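Local atomic coordinates of outer membrane porin protein 32 (Delftia acidovorans, PDB entry 2FGQ), a protein that forms anion-selective channels in the bacterial outer membrane as a homotrimer of 16-stranded beta barrels, and can bind D-malate. Residues Gly188-Gln192 / Arg203-Thr207; Gly117-Ala122 / Gln224-Phe228; Thr161-Ala165 / Thr194-Ala200; Ser103-Phe107 / Val255-Tyr259. Residue numbers count along the deposited sequence, not the author numbering.

Contact 1. Residues Gly188-Gln192 / Arg203-Thr207; sequences GLAQQ and RDEIT
Segments 188-192 and 203-207 are parts of the two strands of a porin-barrel beta hairpin (183-196 and 199-213); they run antiparallel, their axes 4.7 Å apart and their directions 171° apart. The backbone ladder comes first. Gly188-Thr207, Ala190-Glu205 and Gln192-Arg203 are hydrogen-bonded pairs. Gly188 N donates to Thr207 O at 2.8 Å. Glu205 N donates to Ala190 O at 3.0 Å. Leu189-Ile206 and Gln191-Asp204 are non-hydrogen-bonded pairs with CA atoms 4.6 Å apart. Both segments have ordinary beta phi/psi values. On the barrel's outer face, Leu189 CD2 and Ile206 CG1 make apolar contact at 3.5 Å. Ala190, Gln192, Arg203, Glu205 and Thr207 point the other way, toward the channel interior, where Arg203 NE donates to Asp129 O and Thr207 OG1 is hydrogen-bonded to Gln224 OE1. Two polar side-chain links finish the patch. Arg203 NH1 forms a salt bridge with Glu205 OE1 at 2.9 Å along one strand, and on the outer face Gln191 (chi1 t) reaches Asp204 (chi1 m), NE2 donating to OD1 at 2.9 Å.

Contact 2. Residues Gly117-Ala122 / Gln224-Phe228; sequences GFRNWA and QQTKF
A methyl group sits squarely on an aromatic ring: Ala122 CB lies 3.4 Å from the centroid of the Phe228 ring, 16° off its normal, a close CH-pi contact. It is part of the packing of the porin constriction loop, the long loop folded into the channel, on the inner wall of the barrel. Strand 224-228 is regular and extended, with Gln224, Thr226 and Phe228 (chi1 m) pointing toward the loop. Segment 117-122 is irregular, with inverse gamma turns centred on Phe118 and Asn120; Gly117 lies opposite Gln224, CA to CA 6.8 Å, and Ala122 opposite Phe228, 6.6 Å. Trp121 (chi1 m) folds back so that NE1 donates to Gly117 O at 3.0 Å, while its CB stands 4.2 Å from Phe228 CE1. Phe118 turns one ring face to Gln224, whose OE1 lies over it, 3.3 Å from Phe118 CZ, and is hydrogen-bonded to Thr207 OG1 on the adjoining strand. A water bridges the remaining gap, 2.8 Å from Gly117 O, to which it donates, and 2.7 Å from Thr226 OG1.

Contact 3. Residues Thr161-Ala165 / Thr194-Ala200; sequences TIGTA and TAVGGLA
Ala165 CB and Ala195 CB, 4.0 Å apart, form the centre of a short apolar row. At one end Ala200 CB lies 3.9 Å from Ala165 CB; at the other Ile162 (chi1 m, chi2 t) puts its CG2 4.2 Å from Ala195 CB. The row lies where two beta turns meet: a type II' turn, Ile162 to Ala165, in the loop between strands 148-155 and 171-179, and the type I' turn, Val196 to Leu199, that closes the hairpin of strands 183-196 and 199-213. By porin topology these are probably two extracellular loops, joining strands 7-8 and 9-10 of the barrel. Each turn has its own pair of backbone bonds, Ile162 N to Ala165 O at 2.9 Å and Ala165 N to Ile162 O at 3.0 Å in the first, Val196 N to Leu199 O and Leu199 N to Val196 O at 3.0 Å in the second. Gly163 (phi 56°, psi -125°), Gly197 and Gly198 take the positive phi values of these turns.

The backbones run close, CA to CA 4.3 Å for both Ala165-Ala200 and Gly163-Gly198. Gly163 CA makes a CA-H...O contact with Gly198 O at 3.3 Å. The same oxygen accepts from Thr164 N at 3.0 Å, while Gly198 N bonds Gln125 in another loop. At the polar edge Thr164 takes chi1 p, placing OG1 to accept from Ala200 N at 3.0 Å.

Contact 4. Residues Ser103-Phe107 / Val255-Tyr259; sequences SYDLF and VKLQY. With SO4 (sulfate ion), chain F.
Phe107 lays one face of its ring over the aliphatic chain of Lys256, near CD, with Phe107 CZ 3.8 Å from Lys256 CB; the ring edge meets Gln258, Phe107 CE2 being 3.8 Å from Gln258 CB. Phe107 has chi1 m, and Lys256 is extended beyond its chi1 m (chi2 to chi4 all t), so its ammonium group runs past the ring and donates from NZ to Leu106 O at 3.0 Å. Residues 255-259 form an extended strand of the porin barrel wall, from which Lys256 and Gln258 point toward the loop. Segment 103-107 belongs to the long loop folded into the channel, leaving a short 3-10 segment at Tyr104. The nearest CA atoms are those of Leu106 and Lys256, 6.9 Å apart. Asp105 (chi1 t) shapes the loop as an Asx turn, OD1 accepting from Phe107 N at 3.2 Å, while OD2 accepts hydrogen bonds from the backbone N of Ala109 and of Phe115 farther along the same loop. The Gln258 side chain (chi1 t, chi2 t) extends to Asp105 and Leu106. A sulfate ion, probably from the crystallisation liquor, is also bonded by Arg329, and Lys256 NZ donates to its O2 at 2.7 Å.

Overall arrangement
From the N terminus, the chain builds the first five barrel strands before the long loop after helix 96-101 enters the channel. That loop supplies first 103-107, which waits for strand 253-264 to close contact 4, the widest loop of the set, and then 117-122, which meets strand 218-230 in contact 2. Contact 2 falls within the span of contact 4, and contacts 1 and 3 fall within both. These last two cross, the segments alternating in the order 161-165, 188-192, 194-200, 203-207. Contacts 1 and 2 touch through neighbouring strands, Asp204 O to Lys227 N at 2.8 Å. Contact 3, at the end of hairpin 183-196/199-213, packs on contact 2, Ala122 O to Val196 CG1 at 3.6 Å.

Contact 1. Residues Gly188-Gln192 / Arg203-Thr207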
loop_
_atom_site.group_PDB
_atom_site.type_symbol
_atom_site.label_atom_id
_atom_site.label_comp_id
_atom_site.label_asym_id
_atom_site.label_seq_id
_atom_site.Cartn_x
_atom_site.Cartn_y
_atom_site.Cartn_z
ATOM N N GLY A 188 -33.777 7.150 2.220
ATOM C CA GLY A 188 -32.941 6.343 1.357
ATOM C C GLY A 188 -33.550 4.972 1.094
ATOM O O GLY A 188 -34.181 4.373 1.958
ATOM N N LEU A 189 -33.343 4.483 -0.115
ATOM C CA LEU A 189 -33.796 3.153 -0.525
ATOM C C LEU A 189 -32.683 2.524 -1.378
ATOM O O LEU A 189 -32.125 3.172 -2.258
ATOM C CB LEU A 189 -35.038 3.265 -1.416
ATOM C CG LEU A 189 -36.311 3.953 -0.919
ATOM C CD1 LEU A 189 -37.286 4.190 -2.099
ATOM C CD2 LEU A 189 -36.904 3.050 0.056
ATOM N N ALA A 190 -32.370 1.262 -1.096
ATOM C CA ALA A 190 -31.340 0.570 -1.848
ATOM C C ALA A 190 -31.578 -0.927 -1.912
ATOM O O ALA A 190 -32.139 -1.529 -1.014
ATOM C CB ALA A 190 -29.995 0.808 -1.186
ATOM N N GLN A 191 -31.096 -1.521 -2.967
ATOM C CA GLN A 191 -31.042 -2.974 -3.114
ATOM C C GLN A 191 -29.633 -3.380 -3.571
ATOM O O GLN A 191 -29.114 -2.816 -4.522
ATOM C CB GLN A 191 -32.068 -3.472 -4.126
ATOM C CG GLN A 191 -32.050 -4.989 -4.215
ATOM C CD GLN A 191 -33.100 -5.522 -5.093
ATOM O OE1 GLN A 191 -32.894 -5.587 -6.280
ATOM N NE2 GLN A 191 -34.243 -5.925 -4.519
ATOM N N GLN A 192 -29.066 -4.356 -2.875
ATOM C CA GLN A 192 -27.837 -5.021 -3.325
ATOM C C GLN A 192 -28.134 -6.472 -3.642
ATOM O O GLN A 192 -29.026 -7.080 -3.058
ATOM C CB GLN A 192 -26.700 -4.933 -2.290
ATOM C CG GLN A 192 -26.218 -3.602 -2.105
ATOM C CD GLN A 192 -25.085 -3.439 -1.068
ATOM O OE1 GLN A 192 -24.926 -2.346 -0.540
ATOM N NE2 GLN A 192 -24.270 -4.488 -0.837
ATOM N N ARG A 203 -30.388 -7.845 -0.728
ATOM C CA ARG A 203 -30.248 -7.056 0.469
ATOM C C ARG A 203 -31.004 -5.753 0.211
ATOM O O ARG A 203 -30.543 -4.883 -0.523
ATOM C CB ARG A 203 -28.762 -6.770 0.756
ATOM C CG ARG A 203 -28.483 -6.014 2.028
ATOM C CD ARG A 203 -27.058 -5.501 2.109
ATOM N NE ARG A 203 -26.651 -5.095 3.452
ATOM C CZ ARG A 203 -27.063 -3.974 4.053
ATOM N NH1 ARG A 203 -27.842 -3.095 3.410
ATOM N NH2 ARG A 203 -26.645 -3.716 5.275
ATOM N N ASP A 204 -32.154 -5.617 0.861
ATOM C CA ASP A 204 -33.048 -4.469 0.698
ATOM C C ASP A 204 -32.928 -3.581 1.935
ATOM O O ASP A 204 -32.966 -4.085 3.041
ATOM C CB ASP A 204 -34.513 -4.944 0.562
ATOM C CG ASP A 204 -34.741 -5.815 -0.620
ATOM O OD1 ASP A 204 -33.983 -5.688 -1.619
ATOM O OD2 ASP A 204 -35.684 -6.647 -0.658
ATOM N N GLU A 205 -32.812 -2.277 1.760
ATOM C CA GLU A 205 -32.618 -1.366 2.878
ATOM C C GLU A 205 -33.420 -0.098 2.644
ATOM O O GLU A 205 -33.307 0.552 1.611
ATOM C CB GLU A 205 -31.144 -1.020 2.957
ATOM C CG GLU A 205 -30.638 -0.230 4.141
ATOM C CD GLU A 205 -29.232 0.277 3.861
ATOM O OE1 GLU A 205 -28.277 -0.364 4.375
ATOM O OE2 GLU A 205 -29.093 1.286 3.088
ATOM N N ILE A 206 -34.226 0.254 3.630
ATOM C CA ILE A 206 -34.958 1.508 3.636
ATOM C C ILE A 206 -34.561 2.250 4.907
ATOM O O ILE A 206 -34.565 1.677 6.004
ATOM C CB ILE A 206 -36.471 1.279 3.528
ATOM C CG1 ILE A 206 -37.189 2.629 3.523
ATOM C CG2 ILE A 206 -36.960 0.498 4.681
ATOM C CD1 ILE A 206 -38.614 2.571 3.086
ATOM N N THR A 207 -34.218 3.516 4.766
ATOM C CA THR A 207 -33.675 4.305 5.861
ATOM C C THR A 207 -34.287 5.701 5.880
ATOM O O THR A 207 -34.389 6.342 4.844
ATOM C CB THR A 207 -32.145 4.457 5.709
ATOM O OG1 THR A 207 -31.554 3.193 5.429
ATOM C CG2 THR A 207 -31.520 4.918 7.018
#

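Contact 2. Residues Gly117-Ala122 / Gln224-Phe228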
loop_
_atom_site.group_PDB
_atom_site.type_symbol
_atom_site.label_atom_id
_atom_site.label_comp_id
_atom_site.label_asym_id
_atom_site.label_seq_id
_atom_site.Cartn_x
_atom_site.Cartn_y
_atom_site.Cartn_z
ATOM N N GLY A 117 -26.803 0.068 12.251
ATOM C CA GLY A 117 -27.716 -0.399 11.208
ATOM C C GLY A 117 -27.031 -0.859 9.908
ATOM O O GLY A 117 -27.440 -1.844 9.281
ATOM N N PHE A 118 -25.998 -0.123 9.501
ATOM C CA PHE A 118 -25.232 -0.468 8.276
ATOM C C PHE A 118 -24.231 -1.538 8.650
ATOM O O PHE A 118 -23.034 -1.254 8.844
ATOM C CB PHE A 118 -24.560 0.751 7.641
ATOM C CG PHE A 118 -25.512 1.791 7.138
ATOM C CD1 PHE A 118 -25.992 1.698 5.853
ATOM C CD2 PHE A 118 -25.887 2.880 7.913
ATOM C CE1 PHE A 118 -26.826 2.651 5.323
ATOM C CE2 PHE A 118 -26.816 3.845 7.397
ATOM C CZ PHE A 118 -27.248 3.721 6.093
ATOM N N ARG A 119 -24.706 -2.773 8.712
ATOM C CA ARG A 119 -23.858 -3.918 9.039
ATOM C C ARG A 119 -24.382 -5.155 8.292
ATOM O O ARG A 119 -25.508 -5.167 7.770
ATOM C CB ARG A 119 -23.649 -4.132 10.543
ATOM C CG ARG A 119 -24.803 -4.674 11.228
ATOM C CD ARG A 119 -24.570 -4.818 12.748
ATOM N NE ARG A 119 -23.511 -5.783 13.070
ATOM C CZ ARG A 119 -23.664 -7.102 13.094
ATOM N NH1 ARG A 119 -24.827 -7.671 12.827
ATOM N NH2 ARG A 119 -22.622 -7.876 13.358
ATOM N N ASN A 120 -23.557 -6.171 8.206
ATOM C CA ASN A 120 -23.904 -7.418 7.538
ATOM C C ASN A 120 -24.669 -8.350 8.486
ATOM O O ASN A 120 -24.146 -9.334 9.021
ATOM C CB ASN A 120 -22.628 -8.050 7.002
ATOM C CG ASN A 120 -22.884 -9.243 6.131
ATOM O OD1 ASN A 120 -24.049 -9.594 5.820
ATOM N ND2 ASN A 120 -21.786 -9.864 5.672
ATOM N N TRP A 121 -25.948 -8.058 8.601
ATOM C CA TRP A 121 -26.828 -8.748 9.529
ATOM C C TRP A 121 -26.995 -10.229 9.246
ATOM O O TRP A 121 -27.347 -11.006 10.166
ATOM C CB TRP A 121 -28.229 -8.079 9.552
ATOM C CG TRP A 121 -28.229 -6.697 10.143
ATOM C CD1 TRP A 121 -28.303 -5.521 9.475
ATOM C CD2 TRP A 121 -28.150 -6.366 11.527
ATOM N NE1 TRP A 121 -28.276 -4.466 10.354
ATOM C CE2 TRP A 121 -28.165 -4.961 11.628
ATOM C CE3 TRP A 121 -28.052 -7.120 12.715
ATOM C CZ2 TRP A 121 -28.110 -4.297 12.854
ATOM C CZ3 TRP A 121 -27.977 -6.449 13.938
ATOM C CH2 TRP A 121 -28.005 -5.058 13.992
ATOM N N ALA A 122 -26.815 -10.616 7.972
ATOM C CA ALA A 122 -27.126 -11.978 7.509
ATOM C C ALA A 122 -25.920 -12.801 7.159
ATOM O O ALA A 122 -26.057 -13.878 6.579
ATOM C CB ALA A 122 -28.007 -11.901 6.294
ATOM N N GLN A 224 -34.356 2.349 10.321
ATOM C CA GLN A 224 -33.920 1.581 9.190
ATOM C C GLN A 224 -34.446 0.169 9.257
ATOM O O GLN A 224 -34.446 -0.440 10.326
ATOM C CB GLN A 224 -32.376 1.499 9.146
ATOM C CG GLN A 224 -31.807 0.898 7.877
ATOM C CD GLN A 224 -30.288 0.939 7.878
ATOM O OE1 GLN A 224 -29.666 1.627 7.022
ATOM N NE2 GLN A 224 -29.674 0.247 8.834
ATOM N N GLN A 225 -34.892 -0.340 8.114
ATOM C CA GLN A 225 -35.189 -1.765 7.963
ATOM C C GLN A 225 -34.282 -2.331 6.909
ATOM O O GLN A 225 -34.226 -1.812 5.795
ATOM C CB GLN A 225 -36.642 -2.027 7.581
ATOM C CG GLN A 225 -36.922 -3.495 7.458
ATOM C CD GLN A 225 -38.390 -3.792 7.261
ATOM O OE1 GLN A 225 -38.836 -3.944 6.132
ATOM N NE2 GLN A 225 -39.154 -3.832 8.346
ATOM N N THR A 226 -33.552 -3.386 7.292
ATOM C CA THR A 226 -32.677 -4.098 6.375
ATOM C C THR A 226 -33.191 -5.522 6.270
ATOM O O THR A 226 -33.316 -6.214 7.286
ATOM C CB THR A 226 -31.292 -4.111 6.957
ATOM O OG1 THR A 226 -30.873 -2.758 7.168
ATOM C CG2 THR A 226 -30.317 -4.685 5.942
ATOM N N LYS A 227 -33.495 -5.957 5.058
ATOM C CA LYS A 227 -34.013 -7.303 4.845
ATOM C C LYS A 227 -33.122 -8.028 3.843
ATOM O O LYS A 227 -32.980 -7.569 2.712
ATOM C CB LYS A 227 -35.442 -7.210 4.279
ATOM C CG LYS A 227 -36.160 -8.522 4.088
ATOM C CD LYS A 227 -37.704 -8.399 3.839
ATOM C CE LYS A 227 -38.175 -7.010 3.549
ATOM N NZ LYS A 227 -39.531 -7.042 2.792
ATOM N N PHE A 228 -32.530 -9.149 4.241
ATOM C CA PHE A 228 -31.896 -10.049 3.308
ATOM C C PHE A 228 -32.938 -11.106 2.924
ATOM O O PHE A 228 -33.295 -11.971 3.737
ATOM C CB PHE A 228 -30.669 -10.711 3.921
ATOM C CG PHE A 228 -29.448 -9.818 4.122
ATOM C CD1 PHE A 228 -29.353 -8.952 5.177
ATOM C CD2 PHE A 228 -28.361 -9.935 3.281
ATOM C CE1 PHE A 228 -28.195 -8.187 5.396
ATOM C CE2 PHE A 228 -27.166 -9.222 3.504
ATOM C CZ PHE A 228 -27.077 -8.363 4.554
HETATM O O HOH W 1 -28.360 -1.837 6.629
#

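Contact 3. Residues Thr161-Ala165 / Thr194-Ala200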
loop_
_atom_site.group_PDB
_atom_site.type_symbol
_atom_site.label_atom_id
_atom_site.label_comp_id
_atom_site.label_asym_id
_atom_site.label_seq_id
_atom_site.Cartn_x
_atom_site.Cartn_y
_atom_site.Cartn_z
ATOM N N THR A 161 -19.858 -14.148 -9.215
ATOM C CA THR A 161 -20.670 -15.309 -8.978
ATOM C C THR A 161 -20.262 -16.016 -7.706
ATOM O O THR A 161 -19.090 -16.366 -7.509
ATOM C CB THR A 161 -20.571 -16.238 -10.178
ATOM O OG1 THR A 161 -21.144 -15.584 -11.328
ATOM C CG2 THR A 161 -21.417 -17.505 -10.010
ATOM N N ILE A 162 -21.240 -16.220 -6.826
ATOM C CA ILE A 162 -21.084 -17.019 -5.619
ATOM C C ILE A 162 -22.309 -17.917 -5.565
ATOM O O ILE A 162 -23.454 -17.452 -5.394
ATOM C CB ILE A 162 -20.965 -16.184 -4.332
ATOM C CG1 ILE A 162 -19.779 -15.203 -4.407
ATOM C CG2 ILE A 162 -20.802 -17.075 -3.085
ATOM C CD1 ILE A 162 -19.708 -14.288 -3.173
ATOM N N GLY A 163 -22.071 -19.220 -5.689
ATOM C CA GLY A 163 -23.157 -20.174 -5.672
ATOM C C GLY A 163 -24.183 -19.846 -6.744
ATOM O O GLY A 163 -23.814 -19.660 -7.902
ATOM N N THR A 164 -25.454 -19.699 -6.364
ATOM C CA THR A 164 -26.503 -19.424 -7.353
ATOM C C THR A 164 -26.681 -17.942 -7.679
ATOM O O THR A 164 -27.525 -17.596 -8.483
ATOM C CB THR A 164 -27.853 -19.976 -6.917
ATOM O OG1 THR A 164 -28.264 -19.337 -5.702
ATOM C CG2 THR A 164 -27.748 -21.483 -6.642
ATOM N N ALA A 165 -25.887 -17.076 -7.055
ATOM C CA ALA A 165 -25.916 -15.644 -7.343
ATOM C C ALA A 165 -24.862 -15.312 -8.397
ATOM O O ALA A 165 -23.699 -15.569 -8.165
ATOM C CB ALA A 165 -25.634 -14.869 -6.091
ATOM N N THR A 194 -26.598 -10.231 -3.435
ATOM C CA THR A 194 -25.622 -10.985 -2.699
ATOM C C THR A 194 -25.928 -12.463 -2.662
ATOM O O THR A 194 -26.755 -12.959 -3.428
ATOM C CB THR A 194 -25.431 -10.354 -1.336
ATOM O OG1 THR A 194 -24.240 -10.897 -0.711
ATOM C CG2 THR A 194 -26.608 -10.542 -0.380
ATOM N N ALA A 195 -25.242 -13.166 -1.776
ATOM C CA ALA A 195 -25.532 -14.567 -1.486
ATOM C C ALA A 195 -25.394 -14.790 -0.002
ATOM O O ALA A 195 -24.568 -14.147 0.640
ATOM C CB ALA A 195 -24.602 -15.519 -2.291
ATOM N N VAL A 196 -26.164 -15.731 0.526
ATOM C CA VAL A 196 -26.025 -16.168 1.912
ATOM C C VAL A 196 -25.979 -17.670 1.859
ATOM O O VAL A 196 -26.867 -18.312 1.266
ATOM C CB VAL A 196 -27.237 -15.729 2.732
ATOM C CG1 VAL A 196 -27.090 -16.318 4.139
ATOM C CG2 VAL A 196 -27.355 -14.203 2.760
ATOM N N GLY A 197 -24.925 -18.252 2.416
ATOM C CA GLY A 197 -24.733 -19.686 2.302
ATOM C C GLY A 197 -24.710 -20.247 0.891
ATOM O O GLY A 197 -25.098 -21.396 0.685
ATOM N N GLY A 198 -24.250 -19.460 -0.083
ATOM C CA GLY A 198 -24.216 -19.843 -1.466
ATOM C C GLY A 198 -25.519 -19.713 -2.237
ATOM O O GLY A 198 -25.587 -20.097 -3.391
ATOM N N LEU A 199 -26.537 -19.114 -1.631
ATOM C CA LEU A 199 -27.858 -18.948 -2.256
ATOM C C LEU A 199 -28.150 -17.467 -2.510
ATOM O O LEU A 199 -28.025 -16.633 -1.603
ATOM C CB LEU A 199 -28.959 -19.553 -1.378
ATOM C CG LEU A 199 -29.201 -21.067 -1.563
ATOM C CD1 LEU A 199 -27.987 -21.875 -1.297
ATOM C CD2 LEU A 199 -30.325 -21.503 -0.603
ATOM N N ALA A 200 -28.579 -17.166 -3.728
ATOM C CA ALA A 200 -28.832 -15.793 -4.172
ATOM C C ALA A 200 -29.830 -15.127 -3.229
ATOM O O ALA A 200 -30.846 -15.732 -2.874
ATOM C CB ALA A 200 -29.382 -15.791 -5.579
#

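Contact 4. Residues Ser103-Phe107 / Val255-Tyr259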
loop_
_atom_site.group_PDB
_atom_site.type_symbol
_atom_site.label_atom_id
_atom_site.label_comp_id
_atom_site.label_asym_id
_atom_site.label_seq_id
_atom_site.Cartn_x
_atom_site.Cartn_y
_atom_site.Cartn_z
ATOM N N SER A 103 -24.951 10.591 8.151
ATOM C CA SER A 103 -24.812 11.946 8.703
ATOM C C SER A 103 -25.693 12.193 9.961
ATOM O O SER A 103 -25.403 13.107 10.743
ATOM C CB SER A 103 -25.093 13.003 7.628
ATOM O OG SER A 103 -26.513 13.128 7.426
ATOM N N TYR A 104 -26.713 11.371 10.186
ATOM C CA TYR A 104 -27.602 11.487 11.346
ATOM C C TYR A 104 -27.072 10.799 12.616
ATOM O O TYR A 104 -27.614 10.965 13.699
ATOM C CB TYR A 104 -29.001 10.960 10.996
ATOM C CG TYR A 104 -29.603 11.749 9.885
ATOM C CD1 TYR A 104 -30.117 13.008 10.127
ATOM C CD2 TYR A 104 -29.597 11.275 8.578
ATOM C CE1 TYR A 104 -30.597 13.767 9.116
ATOM C CE2 TYR A 104 -30.109 12.009 7.556
ATOM C CZ TYR A 104 -30.602 13.281 7.814
ATOM O OH TYR A 104 -31.120 14.047 6.781
ATOM N N ASP A 105 -26.003 10.024 12.469
ATOM C CA ASP A 105 -25.342 9.387 13.584
ATOM C C ASP A 105 -24.390 10.387 14.234
ATOM O O ASP A 105 -23.462 10.872 13.596
ATOM C CB ASP A 105 -24.539 8.223 13.010
ATOM C CG ASP A 105 -23.923 7.325 14.036
ATOM O OD1 ASP A 105 -23.963 7.544 15.255
ATOM O OD2 ASP A 105 -23.351 6.283 13.625
ATOM N N LEU A 106 -24.599 10.682 15.506
ATOM C CA LEU A 106 -23.772 11.672 16.178
ATOM C C LEU A 106 -22.341 11.244 16.429
ATOM O O LEU A 106 -21.483 12.091 16.714
ATOM C CB LEU A 106 -24.439 12.041 17.490
ATOM C CG LEU A 106 -25.418 13.214 17.513
ATOM C CD1 LEU A 106 -25.976 13.618 16.204
ATOM C CD2 LEU A 106 -26.450 12.929 18.543
ATOM N N PHE A 107 -22.102 9.937 16.300
ATOM C CA PHE A 107 -20.781 9.336 16.483
ATOM C C PHE A 107 -20.165 8.971 15.149
ATOM O O PHE A 107 -19.114 8.344 15.105
ATOM C CB PHE A 107 -20.898 8.118 17.388
ATOM C CG PHE A 107 -21.133 8.486 18.804
ATOM C CD1 PHE A 107 -20.061 8.818 19.617
ATOM C CD2 PHE A 107 -22.401 8.553 19.311
ATOM C CE1 PHE A 107 -20.285 9.168 20.923
ATOM C CE2 PHE A 107 -22.624 8.940 20.633
ATOM C CZ PHE A 107 -21.574 9.247 21.421
ATOM N N VAL A 255 -20.662 17.456 24.083
ATOM C CA VAL A 255 -21.160 16.238 24.678
ATOM C C VAL A 255 -22.176 15.621 23.726
ATOM O O VAL A 255 -22.919 16.339 23.040
ATOM C CB VAL A 255 -21.772 16.490 26.086
ATOM C CG1 VAL A 255 -22.976 17.390 26.031
ATOM C CG2 VAL A 255 -22.120 15.211 26.757
ATOM N N LYS A 256 -22.195 14.297 23.692
ATOM C CA LYS A 256 -23.088 13.540 22.818
ATOM C C LYS A 256 -23.676 12.350 23.559
ATOM O O LYS A 256 -22.994 11.671 24.314
ATOM C CB LYS A 256 -22.341 12.983 21.580
ATOM C CG LYS A 256 -21.546 13.939 20.758
ATOM C CD LYS A 256 -20.622 13.127 19.838
ATOM C CE LYS A 256 -19.639 13.951 19.161
ATOM N NZ LYS A 256 -18.990 13.118 18.107
ATOM N N LEU A 257 -24.955 12.073 23.310
ATOM C CA LEU A 257 -25.654 10.956 23.901
ATOM C C LEU A 257 -26.537 10.318 22.833
ATOM O O LEU A 257 -27.293 11.017 22.163
ATOM C CB LEU A 257 -26.526 11.487 25.038
ATOM C CG LEU A 257 -26.958 10.751 26.288
ATOM C CD1 LEU A 257 -28.415 11.024 26.750
ATOM C CD2 LEU A 257 -26.519 9.366 26.516
ATOM N N GLN A 258 -26.435 9.003 22.683
ATOM C CA GLN A 258 -27.209 8.310 21.661
ATOM C C GLN A 258 -27.721 6.996 22.186
ATOM O O GLN A 258 -27.008 6.267 22.875
ATOM C CB GLN A 258 -26.346 8.082 20.437
ATOM C CG GLN A 258 -27.116 7.741 19.178
ATOM C CD GLN A 258 -26.233 7.925 17.930
ATOM O OE1 GLN A 258 -25.674 6.945 17.399
ATOM N NE2 GLN A 258 -26.116 9.154 17.470
ATOM N N TYR A 259 -28.979 6.722 21.868
ATOM C CA TYR A 259 -29.633 5.464 22.188
ATOM C C TYR A 259 -29.984 4.746 20.902
ATOM O O TYR A 259 -30.448 5.378 19.958
ATOM C CB TYR A 259 -30.944 5.738 22.997
ATOM C CG TYR A 259 -31.776 4.486 23.184
ATOM C CD1 TYR A 259 -31.499 3.587 24.192
ATOM C CD2 TYR A 259 -32.803 4.168 22.281
ATOM C CE1 TYR A 259 -32.233 2.404 24.323
ATOM C CE2 TYR A 259 -33.554 3.009 22.415
ATOM C CZ TYR A 259 -33.256 2.127 23.433
ATOM O OH TYR A 259 -33.988 0.961 23.572
HETATM S S SO4 F . -17.129 15.643 16.238
HETATM O O1 SO4 F . -16.158 16.599 16.788
HETATM O O2 SO4 F . -18.311 15.573 17.111
HETATM O O3 SO4 F . -17.564 16.124 14.920
HETATM O O4 SO4 F . -16.523 14.313 16.100
#